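Local coordinates for protein AvmM (Streptomyces sp. NBRC 109436, PDB 7FE6) that catalyses macrocyclization by dehydration and Michael-type addition in the biosynthesis of the antibiotic alchivemycin A, at residues Gly17-Asp22 with Phe175-Gly180; Pro56-Asn61 with Pro159-Ala164; Gly38-Phe43 with Arg141-Glu146. All blocks are in the same frame, centred on the assembly; numbering follows the deposited sequence.

Contacts 1 and 2 adjoin at one end of a sandwich of two sheets, their centres about 8 Å apart; contact 1 uses strand 178-189 and contact 2 its neighbour in the sheet, 153-162. Gly180 N of contact 1 lies 2.8 Å from Pro159 O of contact 2, a probable hydrogen bond. Contact 3 is in the other sheet, beyond the chain's centre, about 27 Å from contact 2 and 29 Å from contact 1, centre to centre. Bound alchivemycin A lies about 13 Å from the side chain of Thr58 in contact 2. Its pocket includes Arg50, just after strand 40-49, and Val133 and Glu134, just before strand 135-144; contact 3 joins the far ends of those two strands.

Contact 1: residues Gly17-Asp22 with Phe175-Gly180; sequences GFRVND and FGNVFG
Arg19 and Val178 are brought together by their torsions: CG of Arg19 stands anti to its carbonyl carbon (chi1 -66°), a bend at chi3 (-73°) turns NE back, and Val178 carries CG1 anti to its own carbonyl carbon (chi1 -61°). The guanidinium therefore lies with one face on that methyl, Arg19 CZ being 3.4 Å from Val178 CG1. Beside this, the backbones meet in a single bridge between Val20 and Phe179. Phe179 N donates to Arg19 O at 3.0 Å, and Asn21 N reaches Phe179 O at 2.6 Å, so one residue spends both its backbone polar atoms on the neighbours of Val20. The rings of Phe18 and Phe179 touch at CD1 and CE2, 4.1 Å apart. Asn177 and Val178 form a classic beta bulge facing Met161, and Asn177 OD1 accepts from Asp163 N. Since 175-180 contains no acid, it gives Arg19 no counter-charge; the cation instead makes a cation-pi contact with Tyr12. Its hold on Val178 is thus van der Waals in nature, and the directional bonding between the two segments is left to the backbone.

Contact 2: residues Pro56-Asn61 with Pro159-Ala164; sequences PDTGLN and PGMLDA
Residues 57-61 and 159-162 are antiparallel neighbours in one sheet of the AvmM beta sandwich, a buried backbone-to-backbone contact. The strand axes come within 4.6 Å, and the two glycines, Gly59 and Gly160, form a hydrogen-bonded pair: Gly59 N to Gly160 O at 2.9 Å and Gly160 N to Gly59 O at 2.8 Å. Nearer the end of the pair, Leu162 N donates to Asp57 O in an almost straight bond (173°).

Thr58, Leu60, Pro159 and Met161 share the face turned to strands 24-29 and 40-49 of the other sheet. Thr58 meets Met161 through its methyl, CG2 lying 3.8 Å from Met161 CB, while the Met161 chain bends so that CE also comes up to the same methyl. Thr58 OG1 takes no part in this; it is hydrogen-bonded to Tyr47 OH and Val128 O. On the other face Asp57 and Leu162 run side by side, and Asp57 OD1 is held by Val128 N.

At the Pro56 side of the pair, the proline ring lies against two carbonyls, with CD 3.1 Å from Leu162 O and CG 3.6 Å from Asp163 O. An alanine here would probably open a gap beside both oxygens and leave the backbone freer to turn, with CG and CD gone.

Gly160 is also approached by the Asn61 amide: ND2, which donates to Phe175 O and Leu158 O, lies 3.9 Å from Gly160 N, and a CB on Gly160 would run into it.

Contact 3: residues Gly38-Phe43 with Arg141-Glu146; sequences GETIEF and RLAFRE
Arg141 runs beside Glu42 on the neighbouring strand, both side chains pointing the same way. Its CB passes 4.0 Å from Ile41 O. With CG anti to the carbonyl carbon (chi1 -74°), that atom lies 4.0 Å from Glu42 CB, aliphatic stem against aliphatic stem. CD comes next, 3.8 Å from Glu42 OE1. NE then makes the salt bridge, 2.9 Å from Glu42 OE1 and nearly straight at 162°. The oxygen sits in the guanidinium plane, whereas the N-H arrives from above the carboxylate, 56° out of its plane. NH2 adds a weak bond of 3.5 Å to the same Glu42 OE1, and the cation also makes a cation-pi contact with Trp88.

Glu42 has a second task: OE2 forms a salt bridge to Arg188 of the second subunit. As Arg141 NH2 lies close to Arg188 NH2 of that subunit, the carboxylate would be expected to offset the repulsion of two like charges. Thr40 faces the same way, its methyl group near Arg141 and its OG1 bonded to Leu196 N of the second subunit.

Behind these side chains Ile41 and Leu142 exchange a reciprocal pair of backbone hydrogen bonds. The pairing then lapses, and a water fills in, donating to Glu39 O and accepting from Phe144 N, each at 2.8 Å. Beyond it Gly38 N returns to Phe144 O.

The opposite face is apolar: Phe43 sets its ring edge against Leu142 CB, and both residues touch Ile155 of the facing sheet. This is the two-faced antiparallel pair of a beta sandwich, one side in the core between the sheets and the other bearing charges to a subunit interface.

Contact 1: residues Gly17-Asp22 with Phe175-Gly180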
# COMPACT_ATOMS: atom_id res chain seq x y z
N GLY A 17 -9.23 -12.82 22.73
CA GLY A 17 -8.87 -14.20 22.99
C GLY A 17 -8.24 -14.92 21.82
O GLY A 17 -8.03 -16.13 21.90
N PHE A 18 -7.89 -14.20 20.76
CA PHE A 18 -7.58 -14.80 19.47
C PHE A 18 -6.08 -14.86 19.24
O PHE A 18 -5.32 -14.03 19.75
CB PHE A 18 -8.24 -14.01 18.34
CG PHE A 18 -9.73 -13.87 18.49
CD1 PHE A 18 -10.58 -14.91 18.15
CD2 PHE A 18 -10.28 -12.71 19.00
CE1 PHE A 18 -11.95 -14.79 18.29
CE2 PHE A 18 -11.65 -12.58 19.15
CZ PHE A 18 -12.48 -13.62 18.80
N ARG A 19 -5.67 -15.86 18.47
CA ARG A 19 -4.27 -16.02 18.12
C ARG A 19 -4.03 -15.38 16.76
O ARG A 19 -4.79 -15.60 15.81
CB ARG A 19 -3.89 -17.50 18.11
CG ARG A 19 -3.96 -18.14 19.50
CD ARG A 19 -3.50 -19.58 19.45
NE ARG A 19 -4.49 -20.44 18.80
CZ ARG A 19 -4.19 -21.61 18.24
NH1 ARG A 19 -2.94 -22.05 18.23
NH2 ARG A 19 -5.15 -22.34 17.67
N VAL A 20 -2.95 -14.61 16.67
CA VAL A 20 -2.70 -13.79 15.50
C VAL A 20 -1.26 -14.01 15.06
O VAL A 20 -0.32 -13.81 15.85
CB VAL A 20 -2.97 -12.30 15.78
CG1 VAL A 20 -2.40 -11.45 14.67
CG2 VAL A 20 -4.47 -12.06 15.96
N ASN A 21 -1.08 -14.45 13.82
CA ASN A 21 0.22 -14.56 13.18
C ASN A 21 0.37 -13.37 12.24
O ASN A 21 -0.24 -13.34 11.17
CB ASN A 21 0.35 -15.88 12.44
CG ASN A 21 1.76 -16.14 11.98
OD1 ASN A 21 2.57 -15.22 11.92
ND2 ASN A 21 2.06 -17.38 11.63
N ASP A 22 1.18 -12.39 12.66
CA ASP A 22 1.53 -11.20 11.86
C ASP A 22 2.32 -11.51 10.61
O ASP A 22 2.46 -10.63 9.75
CB ASP A 22 2.36 -10.22 12.70
CG ASP A 22 1.52 -9.48 13.71
OD1 ASP A 22 0.36 -9.11 13.38
OD2 ASP A 22 2.02 -9.27 14.84
N PHE A 175 -13.81 -17.38 8.14
CA PHE A 175 -12.85 -18.46 7.91
C PHE A 175 -11.67 -18.35 8.88
O PHE A 175 -11.06 -17.29 8.99
CB PHE A 175 -12.33 -18.47 6.48
CG PHE A 175 -11.47 -19.66 6.18
CD1 PHE A 175 -10.11 -19.65 6.48
CD2 PHE A 175 -12.04 -20.83 5.66
CE1 PHE A 175 -9.33 -20.77 6.25
CE2 PHE A 175 -11.26 -21.95 5.42
CZ PHE A 175 -9.90 -21.92 5.70
N GLY A 176 -11.37 -19.46 9.56
CA GLY A 176 -10.13 -19.57 10.31
C GLY A 176 -10.30 -19.77 11.81
O GLY A 176 -11.33 -19.42 12.39
N ASN A 177 -9.29 -20.39 12.44
CA ASN A 177 -9.20 -20.42 13.89
C ASN A 177 -8.07 -19.57 14.43
O ASN A 177 -8.10 -19.19 15.60
CB ASN A 177 -9.07 -21.87 14.39
CG ASN A 177 -7.73 -22.48 14.05
OD1 ASN A 177 -7.12 -22.14 13.04
ND2 ASN A 177 -7.28 -23.43 14.87
N VAL A 178 -7.06 -19.28 13.61
CA VAL A 178 -6.07 -18.26 13.92
C VAL A 178 -6.05 -17.29 12.74
O VAL A 178 -6.54 -17.59 11.65
CB VAL A 178 -4.68 -18.85 14.18
CG1 VAL A 178 -4.74 -19.79 15.39
CG2 VAL A 178 -4.20 -19.58 12.95
N PHE A 179 -5.47 -16.10 12.97
CA PHE A 179 -5.65 -15.00 12.03
C PHE A 179 -4.34 -14.29 11.74
O PHE A 179 -3.34 -14.44 12.44
CB PHE A 179 -6.71 -14.01 12.55
CG PHE A 179 -8.04 -14.65 12.79
CD1 PHE A 179 -8.94 -14.80 11.76
CD2 PHE A 179 -8.36 -15.15 14.04
CE1 PHE A 179 -10.17 -15.42 11.98
CE2 PHE A 179 -9.58 -15.78 14.27
CZ PHE A 179 -10.49 -15.91 13.24
N GLY A 180 -4.36 -13.50 10.66
CA GLY A 180 -3.21 -12.73 10.24
C GLY A 180 -3.29 -11.28 10.69
O GLY A 180 -4.13 -10.88 11.50

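Contact 2: residues Pro56-Asn61 with Pro159-Ala164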
# COMPACT_ATOMS: atom_id res chain seq x y z
N PRO A 56 -2.14 -24.96 6.39
CA PRO A 56 -2.82 -26.00 5.60
C PRO A 56 -4.07 -25.53 4.89
O PRO A 56 -4.48 -26.13 3.89
CB PRO A 56 -3.12 -27.09 6.63
CG PRO A 56 -3.17 -26.37 7.94
CD PRO A 56 -2.16 -25.25 7.83
N ASP A 57 -4.74 -24.50 5.41
CA ASP A 57 -5.93 -24.00 4.75
C ASP A 57 -6.10 -22.54 5.15
O ASP A 57 -5.83 -22.17 6.29
CB ASP A 57 -7.16 -24.84 5.13
CG ASP A 57 -8.22 -24.84 4.04
OD1 ASP A 57 -8.00 -24.21 2.98
OD2 ASP A 57 -9.28 -25.48 4.25
N THR A 58 -6.46 -21.70 4.18
CA THR A 58 -6.57 -20.27 4.44
C THR A 58 -7.71 -19.70 3.63
O THR A 58 -8.01 -20.18 2.53
CB THR A 58 -5.31 -19.51 4.05
OG1 THR A 58 -5.12 -19.66 2.64
CG2 THR A 58 -4.08 -20.00 4.82
N GLY A 59 -8.28 -18.61 4.14
CA GLY A 59 -9.26 -17.82 3.42
C GLY A 59 -9.29 -16.40 3.93
O GLY A 59 -8.93 -16.13 5.08
N LEU A 60 -9.74 -15.49 3.07
CA LEU A 60 -9.78 -14.07 3.41
C LEU A 60 -11.11 -13.69 4.07
O LEU A 60 -12.19 -14.11 3.64
CB LEU A 60 -9.58 -13.21 2.16
CG LEU A 60 -9.65 -11.70 2.45
CD1 LEU A 60 -8.48 -11.24 3.31
CD2 LEU A 60 -9.87 -10.80 1.23
N ASN A 61 -11.01 -12.84 5.09
CA ASN A 61 -12.15 -12.13 5.64
C ASN A 61 -11.99 -10.64 5.36
O ASN A 61 -10.86 -10.12 5.31
CB ASN A 61 -12.30 -12.38 7.15
CG ASN A 61 -12.44 -13.87 7.48
OD1 ASN A 61 -13.47 -14.49 7.22
ND2 ASN A 61 -11.37 -14.46 8.01
N PRO A 159 -6.87 -11.86 7.23
CA PRO A 159 -6.57 -13.22 6.75
C PRO A 159 -6.89 -14.25 7.82
O PRO A 159 -6.50 -14.11 8.98
CB PRO A 159 -5.08 -13.16 6.43
CG PRO A 159 -4.77 -11.69 6.32
CD PRO A 159 -5.66 -11.03 7.30
N GLY A 160 -7.63 -15.29 7.44
CA GLY A 160 -7.94 -16.41 8.32
C GLY A 160 -7.21 -17.68 7.90
O GLY A 160 -7.14 -18.00 6.71
N MET A 161 -6.65 -18.37 8.88
CA MET A 161 -6.02 -19.65 8.61
C MET A 161 -6.42 -20.67 9.66
O MET A 161 -6.80 -20.34 10.79
CB MET A 161 -4.49 -19.54 8.53
CG MET A 161 -3.84 -18.68 9.61
SD MET A 161 -3.70 -16.92 9.19
CE MET A 161 -4.15 -16.94 7.47
N LEU A 162 -6.32 -21.92 9.25
CA LEU A 162 -6.47 -23.09 10.11
C LEU A 162 -5.06 -23.51 10.48
O LEU A 162 -4.27 -23.90 9.62
CB LEU A 162 -7.24 -24.19 9.37
CG LEU A 162 -8.70 -23.83 9.03
CD1 LEU A 162 -9.40 -24.97 8.33
CD2 LEU A 162 -9.45 -23.47 10.29
N ASP A 163 -4.73 -23.38 11.77
CA ASP A 163 -3.43 -23.79 12.28
C ASP A 163 -3.09 -25.23 11.91
O ASP A 163 -2.05 -25.51 11.30
CB ASP A 163 -3.39 -23.60 13.80
CG ASP A 163 -2.05 -23.94 14.39
OD1 ASP A 163 -1.09 -23.16 14.16
OD2 ASP A 163 -1.95 -25.00 15.06
N ALA A 164 -3.97 -26.16 12.27
CA ALA A 164 -3.70 -27.57 12.02
C ALA A 164 -4.73 -28.13 11.04
O ALA A 164 -5.89 -27.69 11.04
CB ALA A 164 -3.75 -28.38 13.32

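Contact 3: residues Gly38-Phe43 with Arg141-Glu146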
# COMPACT_ATOMS: atom_id res chain seq x y z
N GLY A 38 -24.22 4.14 -4.25
CA GLY A 38 -24.91 3.57 -5.37
C GLY A 38 -23.99 3.06 -6.45
O GLY A 38 -24.42 2.25 -7.28
N GLU A 39 -22.74 3.51 -6.45
CA GLU A 39 -21.76 3.23 -7.49
C GLU A 39 -21.01 1.95 -7.16
O GLU A 39 -20.79 1.63 -5.99
CB GLU A 39 -20.80 4.42 -7.61
CG GLU A 39 -19.52 4.16 -8.41
CD GLU A 39 -18.42 5.21 -8.14
OE1 GLU A 39 -17.93 5.33 -6.97
OE2 GLU A 39 -18.09 5.93 -9.11
N THR A 40 -20.62 1.21 -8.20
CA THR A 40 -19.85 -0.02 -8.04
C THR A 40 -18.36 0.24 -8.28
O THR A 40 -17.97 0.78 -9.31
CB THR A 40 -20.34 -1.12 -9.00
OG1 THR A 40 -21.70 -1.48 -8.70
CG2 THR A 40 -19.45 -2.37 -8.89
N ILE A 41 -17.54 -0.17 -7.32
CA ILE A 41 -16.10 -0.13 -7.48
C ILE A 41 -15.57 -1.55 -7.46
O ILE A 41 -16.16 -2.46 -6.85
CB ILE A 41 -15.43 0.71 -6.37
CG1 ILE A 41 -15.60 -0.00 -5.03
CG2 ILE A 41 -16.00 2.15 -6.37
CD1 ILE A 41 -14.65 0.40 -3.99
N GLU A 42 -14.44 -1.75 -8.13
CA GLU A 42 -13.69 -2.99 -8.06
C GLU A 42 -12.31 -2.67 -7.51
O GLU A 42 -11.68 -1.72 -7.96
CB GLU A 42 -13.56 -3.64 -9.44
CG GLU A 42 -12.78 -4.96 -9.44
CD GLU A 42 -12.98 -5.78 -10.72
OE1 GLU A 42 -14.01 -5.56 -11.43
OE2 GLU A 42 -12.10 -6.65 -11.01
N PHE A 43 -11.87 -3.45 -6.54
CA PHE A 43 -10.51 -3.38 -6.02
C PHE A 43 -10.00 -4.81 -5.85
O PHE A 43 -10.71 -5.79 -6.10
CB PHE A 43 -10.41 -2.59 -4.71
CG PHE A 43 -11.21 -3.18 -3.58
CD1 PHE A 43 -12.54 -2.82 -3.39
CD2 PHE A 43 -10.64 -4.12 -2.72
CE1 PHE A 43 -13.28 -3.37 -2.35
CE2 PHE A 43 -11.38 -4.65 -1.68
CZ PHE A 43 -12.71 -4.28 -1.50
N ARG A 141 -15.84 -6.67 -5.95
CA ARG A 141 -16.75 -5.67 -6.48
C ARG A 141 -17.74 -5.27 -5.38
O ARG A 141 -18.45 -6.13 -4.83
CB ARG A 141 -17.48 -6.16 -7.72
CG ARG A 141 -16.62 -6.23 -8.96
CD ARG A 141 -17.27 -7.05 -10.07
NE ARG A 141 -16.43 -7.10 -11.26
CZ ARG A 141 -16.55 -8.00 -12.23
NH1 ARG A 141 -17.46 -8.96 -12.18
NH2 ARG A 141 -15.70 -7.96 -13.26
N LEU A 142 -17.79 -3.97 -5.09
CA LEU A 142 -18.48 -3.46 -3.92
C LEU A 142 -19.31 -2.25 -4.32
O LEU A 142 -18.86 -1.40 -5.10
CB LEU A 142 -17.51 -3.06 -2.82
CG LEU A 142 -18.11 -2.45 -1.56
CD1 LEU A 142 -19.08 -3.42 -0.91
CD2 LEU A 142 -17.00 -2.07 -0.61
N ALA A 143 -20.53 -2.20 -3.80
CA ALA A 143 -21.44 -1.09 -4.02
C ALA A 143 -22.30 -0.93 -2.78
O ALA A 143 -22.89 -1.91 -2.31
CB ALA A 143 -22.31 -1.33 -5.26
N PHE A 144 -22.37 0.28 -2.25
CA PHE A 144 -23.32 0.58 -1.19
C PHE A 144 -24.59 1.12 -1.81
O PHE A 144 -24.56 1.79 -2.85
CB PHE A 144 -22.76 1.57 -0.19
CG PHE A 144 -21.60 1.04 0.57
CD1 PHE A 144 -21.79 0.34 1.76
CD2 PHE A 144 -20.31 1.21 0.09
CE1 PHE A 144 -20.71 -0.16 2.47
CE2 PHE A 144 -19.22 0.71 0.79
CZ PHE A 144 -19.42 0.03 1.97
N ARG A 145 -25.72 0.82 -1.18
CA ARG A 145 -26.97 1.32 -1.71
C ARG A 145 -26.97 2.85 -1.64
O ARG A 145 -26.32 3.45 -0.78
CB ARG A 145 -28.17 0.74 -0.94
CG ARG A 145 -28.25 1.17 0.52
CD ARG A 145 -29.52 0.64 1.19
NE ARG A 145 -29.70 1.16 2.54
CZ ARG A 145 -30.10 2.40 2.81
NH1 ARG A 145 -30.35 3.25 1.82
NH2 ARG A 145 -30.25 2.80 4.06
N GLU A 146 -27.68 3.46 -2.58
CA GLU A 146 -27.86 4.90 -2.55
C GLU A 146 -28.52 5.31 -1.24
O GLU A 146 -29.32 4.56 -0.67
CB GLU A 146 -28.74 5.33 -3.73
CG GLU A 146 -28.01 5.38 -5.05
CD GLU A 146 -28.93 5.74 -6.20
OE1 GLU A 146 -30.10 6.13 -5.93
OE2 GLU A 146 -28.48 5.65 -7.37
O HOH W 1 -21.05 2.52 -3.36